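Local coordinates for protein CocE/NonD family hydrolase (Staphylococcus aureus subsp. aureus COL, PDB 3III) that probably hydrolyses ester or amide bonds, as expected of an alpha/beta-hydrolase of the CocE/NonD family related to X-Pro dipeptidyl-peptidases, at residues Pro361-His373 and Gln390-Asp402. Numbering follows the deposited sequence.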
loop_
_atom_site.group_PDB
_atom_site.type_symbol
_atom_site.label_atom_id
_atom_site.label_comp_id
_atom_site.label_asym_id
_atom_site.label_seq_id
_atom_site.Cartn_x
_atom_site.Cartn_y
_atom_site.Cartn_z
ATOM N N PRO A 361 -6.017 2.416 26.760
ATOM C CA PRO A 361 -4.759 1.754 27.074
ATOM C C PRO A 361 -4.983 0.415 27.716
ATOM O O PRO A 361 -5.889 0.270 28.546
ATOM C CB PRO A 361 -4.113 2.715 28.098
ATOM C CG PRO A 361 -5.228 3.495 28.686
ATOM C CD PRO A 361 -6.377 3.458 27.735
ATOM N N LEU A 362 -4.171 -0.555 27.346
ATOM C CA LEU A 362 -4.007 -1.797 28.097
ATOM C C LEU A 362 -2.528 -1.895 28.568
ATOM O O LEU A 362 -1.598 -1.915 27.742
ATOM C CB LEU A 362 -4.371 -2.985 27.230
ATOM C CG LEU A 362 -5.862 -3.156 26.885
ATOM C CD1 LEU A 362 -5.989 -4.298 25.800
ATOM C CD2 LEU A 362 -6.658 -3.465 28.145
ATOM N N TYR A 363 -2.322 -1.936 29.881
ATOM C CA TYR A 363 -0.977 -1.899 30.469
ATOM C C TYR A 363 -0.331 -3.281 30.526
ATOM O O TYR A 363 -0.974 -4.255 30.893
ATOM C CB TYR A 363 -1.029 -1.278 31.855
ATOM C CG TYR A 363 -1.598 0.126 31.833
ATOM C CD1 TYR A 363 -0.803 1.210 31.525
ATOM C CD2 TYR A 363 -2.946 0.353 32.055
ATOM C CE1 TYR A 363 -1.335 2.509 31.477
ATOM C CE2 TYR A 363 -3.477 1.618 31.996
ATOM C CZ TYR A 363 -2.680 2.687 31.712
ATOM O OH TYR A 363 -3.212 3.944 31.674
ATOM N N LEU A 364 0.930 -3.355 30.092
ATOM C CA LEU A 364 1.674 -4.618 30.042
ATOM C C LEU A 364 2.202 -4.946 31.421
ATOM O O LEU A 364 2.630 -4.044 32.138
ATOM C CB LEU A 364 2.904 -4.486 29.149
ATOM C CG LEU A 364 2.729 -4.679 27.665
ATOM C CD1 LEU A 364 1.793 -3.637 27.092
ATOM C CD2 LEU A 364 4.101 -4.659 27.030
ATOM N N ASN A 365 2.209 -6.237 31.766
ATOM C CA ASN A 365 2.827 -6.726 32.998
ATOM C C ASN A 365 3.837 -7.815 32.580
ATOM O O ASN A 365 3.429 -8.893 32.136
ATOM C CB ASN A 365 1.758 -7.315 33.939
ATOM C CG ASN A 365 2.340 -7.779 35.264
ATOM O OD1 ASN A 365 3.547 -7.832 35.395
ATOM N ND2 ASN A 365 1.497 -8.004 36.266
ATOM N N ALA A 366 5.141 -7.551 32.757
ATOM C CA ALA A 366 6.241 -8.483 32.373
ATOM C C ALA A 366 6.279 -9.808 33.180
ATOM O O ALA A 366 6.815 -10.824 32.687
ATOM C CB ALA A 366 7.652 -7.766 32.499
ATOM N N GLU A 367 5.688 -9.813 34.367
ATOM C CA GLU A 367 5.745 -10.985 35.254
ATOM C C GLU A 367 4.836 -12.116 34.850
ATOM O O GLU A 367 5.142 -13.284 35.087
ATOM C CB GLU A 367 5.351 -10.619 36.684
ATOM C CG GLU A 367 6.131 -9.481 37.302
ATOM C CD GLU A 367 6.046 -9.479 38.839
ATOM O OE1 GLU A 367 5.132 -8.826 39.396
ATOM O OE2 GLU A 367 6.892 -10.131 39.485
ATOM N N ASN A 368 3.681 -11.767 34.285
ATOM C CA ASN A 368 2.652 -12.771 34.007
ATOM C C ASN A 368 2.060 -12.741 32.588
ATOM O O ASN A 368 0.979 -13.292 32.363
ATOM C CB ASN A 368 1.543 -12.612 35.058
ATOM C CG ASN A 368 0.781 -11.284 34.918
ATOM O OD1 ASN A 368 1.007 -10.520 33.960
ATOM N ND2 ASN A 368 -0.144 -11.031 35.837
ATOM N N HIS A 369 2.817 -12.250 31.601
ATOM C CA HIS A 369 2.342 -12.152 30.201
ATOM C C HIS A 369 0.903 -11.609 30.033
ATOM O O HIS A 369 0.115 -12.174 29.263
ATOM C CB HIS A 369 2.563 -13.454 29.345
ATOM C CG HIS A 369 2.010 -14.727 29.924
ATOM N ND1 HIS A 369 0.684 -15.097 29.794
ATOM C CD2 HIS A 369 2.622 -15.755 30.566
ATOM C CE1 HIS A 369 0.494 -16.269 30.377
ATOM N NE2 HIS A 369 1.653 -16.687 30.858
ATOM N N THR A 370 0.575 -10.500 30.714
ATOM C CA THR A 370 -0.775 -9.936 30.621
ATOM C C THR A 370 -0.794 -8.510 30.174
ATOM O O THR A 370 0.178 -7.779 30.353
ATOM C CB THR A 370 -1.571 -10.030 31.933
ATOM O OG1 THR A 370 -0.925 -9.283 32.969
ATOM C CG2 THR A 370 -1.700 -11.493 32.333
ATOM N N LEU A 371 -1.940 -8.163 29.553
ATOM C CA LEU A 371 -2.361 -6.812 29.249
ATOM C C LEU A 371 -3.529 -6.537 30.172
ATOM O O LEU A 371 -4.362 -7.419 30.404
ATOM C CB LEU A 371 -2.831 -6.690 27.797
ATOM C CG LEU A 371 -1.842 -6.858 26.635
ATOM C CD1 LEU A 371 -2.591 -6.919 25.293
ATOM C CD2 LEU A 371 -0.866 -5.685 26.635
ATOM N N ASN A 372 -3.605 -5.317 30.690
ATOM C CA ASN A 372 -4.477 -5.039 31.811
ATOM C C ASN A 372 -5.203 -3.708 31.696
ATOM O O ASN A 372 -4.615 -2.711 31.278
ATOM C CB ASN A 372 -3.645 -4.990 33.146
ATOM C CG ASN A 372 -2.853 -6.283 33.428
ATOM O OD1 ASN A 372 -3.291 -7.161 34.197
ATOM N ND2 ASN A 372 -1.699 -6.410 32.798
ATOM N N HIS A 373 -6.447 -3.670 32.176
ATOM C CA HIS A 373 -7.182 -2.409 32.340
ATOM C C HIS A 373 -6.489 -1.402 33.210
ATOM O O HIS A 373 -6.506 -0.262 32.870
ATOM C CB HIS A 373 -8.545 -2.614 32.985
ATOM C CG HIS A 373 -9.509 -3.292 32.097
ATOM N ND1 HIS A 373 -9.936 -2.731 30.912
ATOM C CD2 HIS A 373 -10.119 -4.502 32.193
ATOM C CE1 HIS A 373 -10.777 -3.565 30.316
ATOM N NE2 HIS A 373 -10.906 -4.647 31.071
ATOM N N GLN A 390 13.364 -18.125 18.211
ATOM C CA GLN A 390 12.286 -18.833 18.881
ATOM C C GLN A 390 11.864 -18.128 20.161
ATOM O O GLN A 390 11.000 -18.617 20.867
ATOM C CB GLN A 390 12.747 -20.266 19.213
ATOM C CG GLN A 390 13.356 -21.031 18.051
ATOM C CD GLN A 390 12.485 -20.976 16.859
ATOM O OE1 GLN A 390 11.272 -21.090 16.958
ATOM N NE2 GLN A 390 13.078 -20.749 15.712
ATOM N N GLN A 391 12.496 -17.019 20.492
ATOM C CA GLN A 391 12.234 -16.349 21.748
ATOM C C GLN A 391 11.541 -15.018 21.454
ATOM O O GLN A 391 11.868 -14.304 20.505
ATOM C CB GLN A 391 13.514 -16.079 22.537
ATOM C CG GLN A 391 14.128 -17.303 23.217
ATOM C CD GLN A 391 15.126 -16.948 24.334
ATOM O OE1 GLN A 391 15.040 -15.906 25.020
ATOM N NE2 GLN A 391 16.063 -17.857 24.546
ATOM N N ASP A 392 10.605 -14.702 22.326
ATOM C CA ASP A 392 9.881 -13.454 22.291
ATOM C C ASP A 392 9.301 -13.181 23.660
ATOM O O ASP A 392 9.453 -14.004 24.548
ATOM C CB ASP A 392 8.808 -13.508 21.204
ATOM C CG ASP A 392 7.729 -14.566 21.466
ATOM O OD1 ASP A 392 7.319 -14.731 22.617
ATOM O OD2 ASP A 392 7.283 -15.206 20.490
ATOM N N VAL A 393 8.714 -12.012 23.886
ATOM C CA VAL A 393 7.856 -11.872 25.061
ATOM C C VAL A 393 6.463 -11.570 24.561
ATOM O O VAL A 393 6.304 -10.904 23.536
ATOM C CB VAL A 393 8.321 -10.785 26.029
ATOM C CG1 VAL A 393 9.652 -11.191 26.702
ATOM C CG2 VAL A 393 8.418 -9.439 25.354
ATOM N N SER A 394 5.447 -12.040 25.272
ATOM C CA SER A 394 4.102 -11.770 24.848
ATOM C C SER A 394 3.141 -11.454 25.982
ATOM O O SER A 394 3.420 -11.737 27.127
ATOM C CB SER A 394 3.589 -12.894 23.962
ATOM O OG SER A 394 3.023 -13.909 24.712
ATOM N N PHE A 395 2.047 -10.798 25.628
ATOM C CA PHE A 395 1.092 -10.217 26.569
ATOM C C PHE A 395 -0.317 -10.328 26.054
ATOM O O PHE A 395 -0.601 -9.902 24.930
ATOM C CB PHE A 395 1.412 -8.749 26.762
ATOM C CG PHE A 395 2.839 -8.497 27.155
ATOM C CD1 PHE A 395 3.204 -8.474 28.495
ATOM C CD2 PHE A 395 3.826 -8.333 26.190
ATOM C CE1 PHE A 395 4.486 -8.287 28.881
ATOM C CE2 PHE A 395 5.169 -8.167 26.591
ATOM C CZ PHE A 395 5.495 -8.118 27.912
ATOM N N LYS A 396 -1.219 -10.833 26.884
ATOM C CA LYS A 396 -2.551 -11.205 26.415
ATOM C C LYS A 396 -3.649 -10.561 27.215
ATOM O O LYS A 396 -3.506 -10.384 28.438
ATOM C CB LYS A 396 -2.797 -12.690 26.492
ATOM C CG LYS A 396 -1.910 -13.525 25.625
ATOM C CD LYS A 396 -2.124 -14.984 26.001
ATOM C CE LYS A 396 -1.396 -15.884 25.061
ATOM N NZ LYS A 396 -0.905 -17.086 25.762
ATOM N N TYR A 397 -4.743 -10.276 26.505
ATOM C CA TYR A 397 -6.001 -9.842 27.073
ATOM C C TYR A 397 -7.168 -10.615 26.419
ATOM O O TYR A 397 -7.298 -10.643 25.210
ATOM C CB TYR A 397 -6.172 -8.343 26.829
ATOM C CG TYR A 397 -7.453 -7.798 27.379
ATOM C CD1 TYR A 397 -7.570 -7.473 28.718
ATOM C CD2 TYR A 397 -8.592 -7.658 26.545
ATOM C CE1 TYR A 397 -8.773 -7.014 29.257
ATOM C CE2 TYR A 397 -9.803 -7.214 27.070
ATOM C CZ TYR A 397 -9.878 -6.875 28.432
ATOM O OH TYR A 397 -11.051 -6.439 28.980
ATOM N N THR A 398 -8.007 -11.241 27.236
ATOM C CA THR A 398 -9.173 -11.961 26.762
ATOM C C THR A 398 -10.395 -11.070 26.938
ATOM O O THR A 398 -10.669 -10.577 28.020
ATOM C CB THR A 398 -9.336 -13.269 27.547
ATOM O OG1 THR A 398 -8.229 -14.125 27.215
ATOM C CG2 THR A 398 -10.618 -13.998 27.162
ATOM N N PHE A 399 -11.143 -10.879 25.851
ATOM C CA PHE A 399 -12.306 -9.969 25.865
ATOM C C PHE A 399 -13.505 -10.588 26.540
ATOM O O PHE A 399 -13.793 -11.777 26.386
ATOM C CB PHE A 399 -12.669 -9.532 24.454
ATOM C CG PHE A 399 -11.626 -8.685 23.849
ATOM C CD1 PHE A 399 -11.635 -7.320 24.047
ATOM C CD2 PHE A 399 -10.593 -9.248 23.145
ATOM C CE1 PHE A 399 -10.639 -6.525 23.522
ATOM C CE2 PHE A 399 -9.594 -8.439 22.626
ATOM C CZ PHE A 399 -9.641 -7.075 22.814
ATOM N N ASP A 400 -14.169 -9.753 27.318
ATOM C CA ASP A 400 -15.406 -10.140 27.997
ATOM C C ASP A 400 -16.628 -9.817 27.161
ATOM O O ASP A 400 -17.745 -10.213 27.473
ATOM C CB ASP A 400 -15.508 -9.396 29.317
ATOM C CG ASP A 400 -14.762 -10.075 30.438
ATOM O OD1 ASP A 400 -14.711 -11.329 30.466
ATOM O OD2 ASP A 400 -14.296 -9.357 31.356
ATOM N N LYS A 401 -16.446 -9.103 26.068
ATOM C CA LYS A 401 -17.548 -8.806 25.158
ATOM C C LYS A 401 -16.983 -8.547 23.782
ATOM O O LYS A 401 -15.827 -8.242 23.670
ATOM C CB LYS A 401 -18.358 -7.576 25.601
ATOM C CG LYS A 401 -17.616 -6.267 25.645
ATOM C CD LYS A 401 -18.531 -5.196 26.281
ATOM C CE LYS A 401 -18.101 -3.785 25.935
ATOM N NZ LYS A 401 -16.919 -3.404 26.780
ATOM N N ASP A 402 -17.810 -8.733 22.766
ATOM C CA ASP A 402 -17.414 -8.437 21.400
ATOM C C ASP A 402 -16.867 -7.002 21.297
ATOM O O ASP A 402 -17.538 -6.066 21.709
ATOM C CB ASP A 402 -18.606 -8.561 20.477
ATOM C CG ASP A 402 -19.074 -10.004 20.258
ATOM O OD1 ASP A 402 -18.527 -10.973 20.808
ATOM O OD2 ASP A 402 -20.011 -10.131 19.469
HETATM O O HOH W 1 -5.273 -9.928 31.015
#
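Phe395 lies flat against Leu364, whose CD2 sits 3.7 Å from the centroid of the Phe395 ring and only 11° off the ring normal, a CH-pi contact over the centre of the face. The rim of the same ring meets backbone: the Asn365 and Thr370 carbonyl oxygens and Ala366 CA approach it near its plane. Leu371 fills in next door, crossing Phe395 at about a right angle with CG 3.8 Å from Phe395 CB, and its own CB rests against Tyr397 CB. Tyr397 has its ring swung opposite the main-chain N (chi1 180°), which carries it along strand 370-372; Leu362 CD2 lies over one face, offset toward the rim. This is the dense side. Leu371 also touches Leu509 of strand 508-514, the neighbour of strand 392-398 in its sheet.

Lys396 uses its N and its O to bond the residues on either side of Thr370, His369 O (3.0 Å) and, straighter, Leu371 N (2.9 Å, 168°), the pattern of a single parallel bridge between Thr370 and Lys396. Through it the 361-365/370-372 hairpin of one antiparallel sheet meets edge strand 392-398 of another, within the beta-rich C-terminal non-catalytic domain.

Toward solvent the fit slackens. A water donates to both Leu371 O and Lys396 O. At the far end exposed His373 reaches Tyr397 OH through NE2 in one of its two modelled conformers, a weak and doubtful bond.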